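Local coordinates for protein adenosine deaminase (Burkholderia ambifaria, PDB 4GXW) that probably catalyses the hydrolytic deamination of a purine such as adenine or adenosine, using a zinc ion held in a TIM-barrel amidohydrolase fold, at residues 16-20 and 21-25; 88-91 and 92-95; 246-249 and 250-253; 278-281 and 282-286. All blocks are in the same frame, centred on the assembly; numbering follows the deposited sequence.

How the contacts relate
All four contacts are local, each formed round the start of a helix, but they differ in chemistry and burial. Contact 1 is a surface contact near the amino terminus, where a first-turn imidazole accepts the amide of the N-cap threonine. Contacts 2, 3 and 4 are partly buried. A carboxylate gathers loop amides in contact 2, an asparagine packs against a leucine in contact 3, and a tryptophan and a histidine share a water in contact 4. Contacts 2 and 3 lie on opposite sides of the chain's centre, about 43 Å apart between centres. Contacts 3 and 4 touch through Val246 CG1 and Pro285 O at 3.8 Å; contacts 1 and 4 come no nearer than about 10 Å between atoms.

Contact 1 (16-20 and 21-25); sequences IEITA and AHRAF
The amino-terminal cap of helix 20-28 is formed where Thr19, the N-cap residue, meets the imidazole of His22 three positions on. ND1 of His22 has two partners in Thr19. The backbone N of Thr19 donates to His22 ND1 over 3.2 Å, approaching 30° out of the ring plane. Thr19 OG1 lies 2.8 Å from the same ND1, near the plane at the ring edge, in a hydrogen bond whose donor could be either atom. With CG beside its backbone N (chi1 -70°), His22 turns its ring back toward the incoming chain, and the two bonds fix how the ring is rotated. An N3 side chain that accepts the N-cap amide supplies one arm of a capping box, here made by imidazole nitrogen. The first helical turn then closes in the ordinary way, Arg23 N donating to Thr19 O and Ala24 N to Ala20 O. Ile18, just before the N-cap, meets Arg23. The methyl CG2 of Ile18 sits over the centre of one guanidinium face, 3.7 Å from Arg23 CZ, and is also 3.8 Å from His22 CB. Arg23, extended from CG to NE, carries its flat group back to this methyl. Ile18 packs on helix 310-319, where Phe318 also meets the His22 ring, while Ala21 and Phe25 rest against helix 343-371.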
loop_
_atom_site.group_PDB
_atom_site.type_symbol
_atom_site.label_atom_id
_atom_site.label_comp_id
_atom_site.label_asym_id
_atom_site.label_seq_id
_atom_site.Cartn_x
_atom_site.Cartn_y
_atom_site.Cartn_z
ATOM N N ILE A 16 17.159 -15.895 -12.392
ATOM C CA ILE A 16 15.825 -16.059 -12.969
ATOM C C ILE A 16 15.628 -15.071 -14.104
ATOM O O ILE A 16 15.751 -13.857 -13.912
ATOM C CB ILE A 16 14.685 -15.821 -11.953
ATOM C CG1 ILE A 16 14.869 -16.671 -10.698
ATOM C CG2 ILE A 16 13.336 -16.130 -12.595
ATOM C CD1 ILE A 16 13.773 -16.467 -9.670
ATOM N N GLU A 17 15.320 -15.585 -15.288
ATOM C CA GLU A 17 14.963 -14.715 -16.394
ATOM C C GLU A 17 13.449 -14.623 -16.479
ATOM O O GLU A 17 12.762 -15.638 -16.610
ATOM C CB GLU A 17 15.560 -15.219 -17.711
ATOM C CG GLU A 17 17.082 -15.172 -17.752
ATOM C CD GLU A 17 17.628 -13.771 -17.552
ATOM O OE1 GLU A 17 18.693 -13.629 -16.912
ATOM O OE2 GLU A 17 16.997 -12.807 -18.038
ATOM N N ILE A 18 12.932 -13.405 -16.359
ATOM C CA ILE A 18 11.501 -13.177 -16.475
ATOM C C ILE A 18 11.117 -13.157 -17.950
ATOM O O ILE A 18 11.661 -12.379 -18.734
ATOM C CB ILE A 18 11.076 -11.864 -15.792
ATOM C CG1 ILE A 18 11.406 -11.912 -14.294
ATOM C CG2 ILE A 18 9.590 -11.611 -16.011
ATOM C CD1 ILE A 18 10.817 -13.111 -13.581
ATOM N N THR A 19 10.186 -14.027 -18.323
ATOM C CA THR A 19 9.761 -14.143 -19.709
ATOM C C THR A 19 8.353 -13.600 -19.857
ATOM O O THR A 19 7.696 -13.275 -18.862
ATOM C CB THR A 19 9.765 -15.605 -20.161
ATOM O OG1 THR A 19 8.760 -16.326 -19.442
ATOM C CG2 THR A 19 11.120 -16.235 -19.893
ATOM N N ALA A 20 7.884 -13.513 -21.099
ATOM C CA ALA A 20 6.510 -13.104 -21.362
ATOM C C ALA A 20 5.528 -13.996 -20.606
ATOM O O ALA A 20 4.526 -13.513 -20.095
ATOM C CB ALA A 20 6.214 -13.134 -22.852
ATOM N N ALA A 21 5.827 -15.294 -20.537
ATOM C CA ALA A 21 4.997 -16.242 -19.794
ATOM C C ALA A 21 4.862 -15.839 -18.324
ATOM O O ALA A 21 3.757 -15.844 -17.757
ATOM C CB ALA A 21 5.564 -17.651 -19.916
ATOM N N HIS A 22 5.988 -15.497 -17.705
ATOM C CA HIS A 22 5.985 -15.035 -16.322
ATOM C C HIS A 22 5.143 -13.777 -16.183
ATOM O O HIS A 22 4.329 -13.666 -15.267
ATOM C CB HIS A 22 7.409 -14.755 -15.834
ATOM C CG HIS A 22 8.245 -15.985 -15.659
ATOM N ND1 HIS A 22 9.082 -16.462 -16.643
ATOM C CD2 HIS A 22 8.363 -16.840 -14.615
ATOM C CE1 HIS A 22 9.687 -17.555 -16.211
ATOM N NE2 HIS A 22 9.269 -17.806 -14.984
ATOM N N ARG A 23 5.336 -12.823 -17.090
ATOM C CA ARG A 23 4.574 -11.575 -17.006
ATOM C C ARG A 23 3.071 -11.805 -17.134
ATOM O O ARG A 23 2.291 -11.151 -16.445
ATOM C CB ARG A 23 5.076 -10.549 -18.027
ATOM C CG ARG A 23 6.503 -10.085 -17.738
ATOM C CD ARG A 23 7.024 -9.088 -18.759
ATOM N NE ARG A 23 8.372 -8.675 -18.389
ATOM C CZ ARG A 23 9.480 -9.206 -18.884
ATOM N NH1 ARG A 23 9.413 -10.149 -19.816
ATOM N NH2 ARG A 23 10.656 -8.777 -18.461
ATOM N N ALA A 24 2.677 -12.745 -17.988
ATOM C CA ALA A 24 1.272 -13.082 -18.147
ATOM C C ALA A 24 0.735 -13.682 -16.847
ATOM O O ALA A 24 -0.390 -13.377 -16.439
ATOM C CB ALA A 24 1.079 -14.052 -19.313
ATOM N N PHE A 25 1.543 -14.527 -16.200
ATOM C CA PHE A 25 1.178 -15.118 -14.910
ATOM C C PHE A 25 0.965 -14.041 -13.852
ATOM O O PHE A 25 -0.071 -14.009 -13.205
ATOM C CB PHE A 25 2.238 -16.133 -14.455
ATOM C CG PHE A 25 2.016 -16.667 -13.065
ATOM C CD1 PHE A 25 1.099 -17.681 -12.830
ATOM C CD2 PHE A 25 2.731 -16.155 -11.994
ATOM C CE1 PHE A 25 0.892 -18.173 -11.548
ATOM C CE2 PHE A 25 2.531 -16.642 -10.714
ATOM C CZ PHE A 25 1.609 -17.651 -10.488
#

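Contact 2 (88-91 and 92-95)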
loop_
_atom_site.group_PDB
_atom_site.type_symbol
_atom_site.label_atom_id
_atom_site.label_comp_id
_atom_site.label_asym_id
_atom_site.label_seq_id
_atom_site.Cartn_x
_atom_site.Cartn_y
_atom_site.Cartn_z
ATOM N N LEU A 88 -4.523 19.810 -5.306
ATOM C CA LEU A 88 -5.860 19.309 -5.013
ATOM C C LEU A 88 -6.661 20.459 -4.411
ATOM O O LEU A 88 -6.504 20.795 -3.227
ATOM C CB LEU A 88 -5.776 18.117 -4.048
ATOM C CG LEU A 88 -4.972 16.928 -4.591
ATOM C CD1 LEU A 88 -4.692 15.896 -3.503
ATOM C CD2 LEU A 88 -5.660 16.277 -5.799
ATOM N N THR A 89 -7.496 21.087 -5.230
ATOM C CA THR A 89 -8.172 22.312 -4.806
ATOM C C THR A 89 -9.697 22.218 -4.767
ATOM O O THR A 89 -10.358 23.154 -4.310
ATOM C CB THR A 89 -7.771 23.518 -5.684
ATOM O OG1 THR A 89 -8.229 23.312 -7.024
ATOM C CG2 THR A 89 -6.249 23.712 -5.682
ATOM N N ARG A 90 -10.248 21.103 -5.244
ATOM C CA ARG A 90 -11.695 20.880 -5.241
ATOM C C ARG A 90 -11.953 19.443 -4.862
ATOM O O ARG A 90 -11.160 18.571 -5.212
ATOM C CB ARG A 90 -12.294 21.101 -6.632
ATOM C CG ARG A 90 -11.991 22.421 -7.295
ATOM C CD ARG A 90 -12.700 22.507 -8.633
ATOM N NE ARG A 90 -12.312 23.683 -9.411
ATOM C CZ ARG A 90 -13.032 24.194 -10.406
ATOM N NH1 ARG A 90 -14.178 23.630 -10.755
ATOM N NH2 ARG A 90 -12.602 25.270 -11.056
ATOM N N PRO A 91 -13.078 19.170 -4.177
ATOM C CA PRO A 91 -13.448 17.779 -3.886
ATOM C C PRO A 91 -13.392 16.900 -5.121
ATOM O O PRO A 91 -12.954 15.750 -5.026
ATOM C CB PRO A 91 -14.898 17.899 -3.405
ATOM C CG PRO A 91 -14.960 19.250 -2.771
ATOM C CD PRO A 91 -14.022 20.134 -3.577
ATOM N N ASP A 92 -13.808 17.422 -6.268
ATOM C CA ASP A 92 -13.834 16.600 -7.476
ATOM C C ASP A 92 -12.460 16.057 -7.886
ATOM O O ASP A 92 -12.368 15.025 -8.550
ATOM C CB ASP A 92 -14.485 17.338 -8.645
ATOM C CG ASP A 92 -14.800 16.411 -9.789
ATOM O OD1 ASP A 92 -15.789 15.659 -9.687
ATOM O OD2 ASP A 92 -14.048 16.405 -10.781
ATOM N N ASP A 93 -11.395 16.743 -7.492
ATOM C CA ASP A 93 -10.045 16.268 -7.775
ATOM C C ASP A 93 -9.776 14.959 -7.039
ATOM O O ASP A 93 -9.120 14.059 -7.578
ATOM C CB ASP A 93 -9.008 17.307 -7.353
ATOM C CG ASP A 93 -9.142 18.611 -8.105
ATOM O OD1 ASP A 93 -9.709 18.639 -9.226
ATOM O OD2 ASP A 93 -8.665 19.634 -7.565
ATOM N N LEU A 94 -10.287 14.848 -5.816
ATOM C CA LEU A 94 -10.157 13.628 -5.021
ATOM C C LEU A 94 -10.978 12.495 -5.629
ATOM O O LEU A 94 -10.531 11.345 -5.651
ATOM C CB LEU A 94 -10.582 13.877 -3.576
ATOM C CG LEU A 94 -9.674 14.856 -2.829
ATOM C CD1 LEU A 94 -10.287 15.269 -1.498
ATOM C CD2 LEU A 94 -8.302 14.265 -2.608
ATOM N N ARG A 95 -12.172 12.815 -6.125
ATOM C CA ARG A 95 -12.976 11.830 -6.838
ATOM C C ARG A 95 -12.176 11.295 -8.022
ATOM O O ARG A 95 -12.059 10.073 -8.220
ATOM C CB ARG A 95 -14.281 12.441 -7.367
ATOM C CG ARG A 95 -15.138 11.431 -8.136
ATOM C CD ARG A 95 -16.057 12.058 -9.183
ATOM N NE ARG A 95 -15.345 12.989 -10.053
ATOM C CZ ARG A 95 -14.613 12.646 -11.110
ATOM N NH1 ARG A 95 -14.491 11.377 -11.485
ATOM N NH2 ARG A 95 -14.007 13.592 -11.817
#
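Asp93 reaches back across the bend from the first turn of helix 91-106 to Leu88, Thr89 and Arg90. Its CB packs against Leu88 CD2 at 3.8 Å and lies 3.3 Å from Arg90 O, the carbonyl that also accepts Asp93 N. CG stands beside the residue's own backbone N (chi1 -62°), which aims the carboxylate at the loop. There OD2 accepts two amides from different directions: Thr89 N at 3.0 Å, nearly in line with the C-O bond, and Arg90 N at 3.2 Å, from above the carboxylate plane. Arg53 NH1 adds a salt bridge to OD2 and a hydrogen bond to Thr89 OG1, tying helix 44-54 to the same corner. Away from the carboxylate, Leu88 CD1 and Leu94 CD2 meet 4.1 Å apart, the two side chains crossing at about a right angle. Asp92 and Arg95 form a side-on salt bridge, NE to OD1 and NH2 to OD2, with both oxygens in the guanidinium plane. An acidic side chain accepting the amide three residues before it, as Asp93 does from Arg90, resembles the N3 half of a capping box, here with Thr89 N as an added donor at the corner between helices 77-87 and 91-106.

Contact 3 (246-249 and 250-253); sequences VDNP and ELCA
Glu250 folds its side chain back over Asn248 and Pro249 at the start of helix 249-258. The bend at chi2 (100°) turns the carboxylate toward the loop, with its plane 36° from that of the Asn248 amide, whose orientation is doubtful. Glu250 OE1 also lies 3.6 Å from Pro249 CD, since these two side chains run side by side in the same direction. Leu251 comes next and packs its CB against the Asn248 amide carbon, CG, at 3.6 Å. The amide reaches this place because Asn248 CG lies opposite the backbone N across the CA-CB bond (chi1 -174°), so that the N-cap side chain extends toward the first turn. Cys252 closes that turn, its backbone N donating to Asn248 O over 3.0 Å, while its SG packs 4.1 Å from Val246 CA. Ala253 follows with a bond from its N to Pro249 O, also 3.0 Å, and sets its CB by that same carbonyl. Asn248 and Leu251 both rest on Trp224 of helix 224-232, and Val246 and Cys252 both touch Leu292 in a loop; the cap thus starts the helix that leads from strand 238-239 toward strand 261-264 round the barrel.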
loop_
_atom_site.group_PDB
_atom_site.type_symbol
_atom_site.label_atom_id
_atom_site.label_comp_id
_atom_site.label_asym_id
_atom_site.label_seq_id
_atom_site.Cartn_x
_atom_site.Cartn_y
_atom_site.Cartn_z
ATOM N N VAL A 246 12.193 -8.455 12.330
ATOM C CA VAL A 246 13.114 -9.574 12.135
ATOM C C VAL A 246 14.269 -9.537 13.135
ATOM O O VAL A 246 14.941 -10.549 13.341
ATOM C CB VAL A 246 13.676 -9.653 10.701
ATOM C CG1 VAL A 246 12.544 -9.738 9.686
ATOM C CG2 VAL A 246 14.590 -8.465 10.413
ATOM N N ASP A 247 14.485 -8.379 13.758
ATOM C CA ASP A 247 15.515 -8.230 14.788
ATOM C C ASP A 247 15.144 -8.956 16.082
ATOM O O ASP A 247 15.996 -9.152 16.949
ATOM C CB ASP A 247 15.767 -6.750 15.097
ATOM C CG ASP A 247 16.349 -5.991 13.922
ATOM O OD1 ASP A 247 16.950 -6.625 13.034
ATOM O OD2 ASP A 247 16.219 -4.750 13.895
ATOM N N ASN A 248 13.878 -9.351 16.213
ATOM C CA ASN A 248 13.383 -9.990 17.433
ATOM C C ASN A 248 12.646 -11.282 17.088
ATOM O O ASN A 248 11.427 -11.288 16.928
ATOM C CB ASN A 248 12.451 -9.028 18.188
ATOM C CG ASN A 248 12.006 -9.561 19.548
ATOM O OD1 ASN A 248 12.003 -10.763 19.796
ATOM N ND2 ASN A 248 11.604 -8.653 20.427
ATOM N N PRO A 249 13.392 -12.387 16.957
ATOM C CA PRO A 249 12.704 -13.630 16.595
ATOM C C PRO A 249 11.678 -14.092 17.637
ATOM O O PRO A 249 10.733 -14.785 17.261
ATOM C CB PRO A 249 13.845 -14.644 16.423
ATOM C CG PRO A 249 15.069 -13.995 17.001
ATOM C CD PRO A 249 14.858 -12.514 16.909
ATOM N N GLU A 250 11.828 -13.707 18.902
ATOM C CA GLU A 250 10.823 -14.050 19.908
ATOM C C GLU A 250 9.469 -13.408 19.600
ATOM O O GLU A 250 8.424 -14.059 19.670
ATOM C CB GLU A 250 11.272 -13.629 21.306
ATOM C CG GLU A 250 12.712 -13.947 21.622
ATOM C CD GLU A 250 13.606 -12.740 21.464
ATOM O OE1 GLU A 250 14.408 -12.708 20.503
ATOM O OE2 GLU A 250 13.501 -11.815 22.299
ATOM N N LEU A 251 9.484 -12.122 19.273
ATOM C CA LEU A 251 8.252 -11.432 18.917
ATOM C C LEU A 251 7.689 -11.978 17.605
ATOM O O LEU A 251 6.469 -12.077 17.436
ATOM C CB LEU A 251 8.488 -9.922 18.826
ATOM C CG LEU A 251 7.254 -9.034 18.996
ATOM C CD1 LEU A 251 6.523 -9.377 20.289
ATOM C CD2 LEU A 251 7.640 -7.569 18.999
ATOM N N CYS A 252 8.579 -12.337 16.682
ATOM C CA CYS A 252 8.161 -12.947 15.427
ATOM C C CYS A 252 7.350 -14.209 15.700
ATOM O O CYS A 252 6.305 -14.407 15.096
ATOM C CB CYS A 252 9.366 -13.287 14.546
ATOM S SG CYS A 252 10.137 -11.863 13.774
ATOM N N ALA A 253 7.824 -15.041 16.628
ATOM C CA ALA A 253 7.113 -16.270 16.980
ATOM C C ALA A 253 5.702 -15.974 17.492
ATOM O O ALA A 253 4.739 -16.642 17.108
ATOM C CB ALA A 253 7.907 -17.065 18.007
#

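Contact 4 (278-281 and 282-286)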
loop_
_atom_site.group_PDB
_atom_site.type_symbol
_atom_site.label_atom_id
_atom_site.label_comp_id
_atom_site.label_asym_id
_atom_site.label_seq_id
_atom_site.Cartn_x
_atom_site.Cartn_y
_atom_site.Cartn_z
ATOM N N ASP A 278 24.311 -4.020 -4.785
ATOM C CA ASP A 278 24.673 -5.437 -4.858
ATOM C C ASP A 278 24.185 -6.250 -3.651
ATOM O O ASP A 278 24.320 -7.475 -3.621
ATOM C CB ASP A 278 26.188 -5.603 -5.053
ATOM C CG ASP A 278 26.964 -5.531 -3.747
ATOM O OD1 ASP A 278 26.649 -4.674 -2.899
ATOM O OD2 ASP A 278 27.914 -6.328 -3.582
ATOM N N GLN A 279 23.608 -5.574 -2.661
ATOM C CA GLN A 279 23.148 -6.259 -1.456
ATOM C C GLN A 279 21.671 -6.018 -1.145
ATOM O O GLN A 279 21.121 -6.623 -0.229
ATOM C CB GLN A 279 24.003 -5.860 -0.246
ATOM C CG GLN A 279 25.227 -6.741 -0.019
ATOM C CD GLN A 279 25.852 -6.515 1.341
ATOM O OE1 GLN A 279 26.484 -5.486 1.580
ATOM N NE2 GLN A 279 25.665 -7.469 2.248
ATOM N N TRP A 280 21.035 -5.132 -1.906
ATOM C CA TRP A 280 19.648 -4.750 -1.631
ATOM C C TRP A 280 18.684 -5.940 -1.569
ATOM O O TRP A 280 17.982 -6.128 -0.569
ATOM C CB TRP A 280 19.168 -3.704 -2.645
ATOM C CG TRP A 280 17.693 -3.474 -2.618
ATOM C CD1 TRP A 280 16.993 -2.728 -1.713
ATOM C CD2 TRP A 280 16.729 -3.989 -3.544
ATOM N NE1 TRP A 280 15.651 -2.756 -2.017
ATOM C CE2 TRP A 280 15.464 -3.525 -3.137
ATOM C CE3 TRP A 280 16.818 -4.801 -4.678
ATOM C CZ2 TRP A 280 14.294 -3.839 -3.829
ATOM C CZ3 TRP A 280 15.655 -5.120 -5.359
ATOM C CH2 TRP A 280 14.407 -4.643 -4.931
ATOM N N ALA A 281 18.654 -6.750 -2.619
ATOM C CA ALA A 281 17.746 -7.894 -2.646
ATOM C C ALA A 281 18.098 -8.906 -1.559
ATOM O O ALA A 281 17.215 -9.515 -0.950
ATOM C CB ALA A 281 17.763 -8.557 -4.007
ATOM N N GLU A 282 19.391 -9.086 -1.324
ATOM C CA GLU A 282 19.875 -10.055 -0.346
ATOM C C GLU A 282 19.582 -9.691 1.108
ATOM O O GLU A 282 19.275 -10.568 1.923
ATOM C CB GLU A 282 21.379 -10.240 -0.518
ATOM C CG GLU A 282 21.750 -11.021 -1.754
ATOM C CD GLU A 282 21.306 -12.459 -1.658
ATOM O OE1 GLU A 282 21.541 -13.076 -0.593
ATOM O OE2 GLU A 282 20.714 -12.968 -2.635
ATOM N N ARG A 283 19.676 -8.402 1.429
ATOM C CA ARG A 283 19.646 -7.961 2.822
ATOM C C ARG A 283 18.357 -7.278 3.253
ATOM O O ARG A 283 18.210 -6.899 4.417
ATOM C CB ARG A 283 20.831 -7.048 3.120
ATOM C CG ARG A 283 22.164 -7.774 3.128
ATOM C CD ARG A 283 22.134 -8.993 4.050
ATOM N NE ARG A 283 21.728 -8.641 5.409
ATOM C CZ ARG A 283 22.568 -8.251 6.363
ATOM N NH1 ARG A 283 23.867 -8.162 6.108
ATOM N NH2 ARG A 283 22.112 -7.943 7.572
ATOM N N HIS A 284 17.423 -7.118 2.324
ATOM C CA HIS A 284 16.116 -6.577 2.662
ATOM C C HIS A 284 15.434 -7.484 3.687
ATOM O O HIS A 284 15.258 -8.670 3.438
ATOM C CB HIS A 284 15.261 -6.508 1.406
ATOM C CG HIS A 284 14.133 -5.534 1.491
ATOM N ND1 HIS A 284 13.209 -5.543 2.514
ATOM C CD2 HIS A 284 13.770 -4.526 0.663
ATOM C CE1 HIS A 284 12.328 -4.580 2.314
ATOM N NE2 HIS A 284 12.647 -3.947 1.199
ATOM N N PRO A 285 15.039 -6.928 4.842
ATOM C CA PRO A 285 14.413 -7.773 5.868
ATOM C C PRO A 285 13.155 -8.493 5.396
ATOM O O PRO A 285 12.838 -9.564 5.921
ATOM C CB PRO A 285 14.060 -6.783 6.979
ATOM C CG PRO A 285 15.038 -5.679 6.820
ATOM C CD PRO A 285 15.295 -5.560 5.332
ATOM N N MET A 286 12.437 -7.921 4.431
ATOM C CA MET A 286 11.255 -8.567 3.866
ATOM C C MET A 286 11.556 -9.998 3.422
ATOM O O MET A 286 10.724 -10.895 3.583
ATOM C CB MET A 286 10.706 -7.749 2.689
ATOM C CG MET A 286 9.500 -8.357 1.979
ATOM S SD MET A 286 9.045 -7.455 0.476
ATOM C CE MET A 286 10.448 -7.815 -0.570
HETATM O O HOH W 1 21.369 -8.356 -3.656
HETATM O O HOH W 2 13.124 -1.761 -0.916
#
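Trp280 and His284, one helical turn apart, run side by side and point the same way, but their rings are turned strongly against each other. The planes stand at 74°, and the centroid of the five-membered indole ring is 5.6 Å from that of the imidazole, an oblique pairing. At the nearest point Trp280 NE1 lies 3.7 Å from His284 CD2, at the imidazole edge. Both residues hold CG on the far side of CA-CB from the backbone N (chi1 168° and -158°), which sends the two rings out together. One water lies in the plane of both rings and joins them: it accepts from Trp280 NE1 at 2.9 Å and, weakly, from His284 NE2. At the other ring nitrogen, ND1 of His284 accepts Met286 N at 3.2 Å, so the ring is held from both nitrogens. The His284 side chain lies about 12 Å from the zinc ion. The backbone beneath is a single-turn helix, 280-283, with Gln279 at its N-cap; Arg283 N donates to Gln279 O at 2.8 Å, and His284 N makes a weak bond to Trp280 O. Gln279 and Arg283 also lie alongside each other, Gln279 NE2 3.6 Å from Arg283 CG, with amide and guanidinium planes steeply inclined. Phe321 meets Trp280 edge-to-face and also touches His284, while Tyr243 meets His284 edge-to-face.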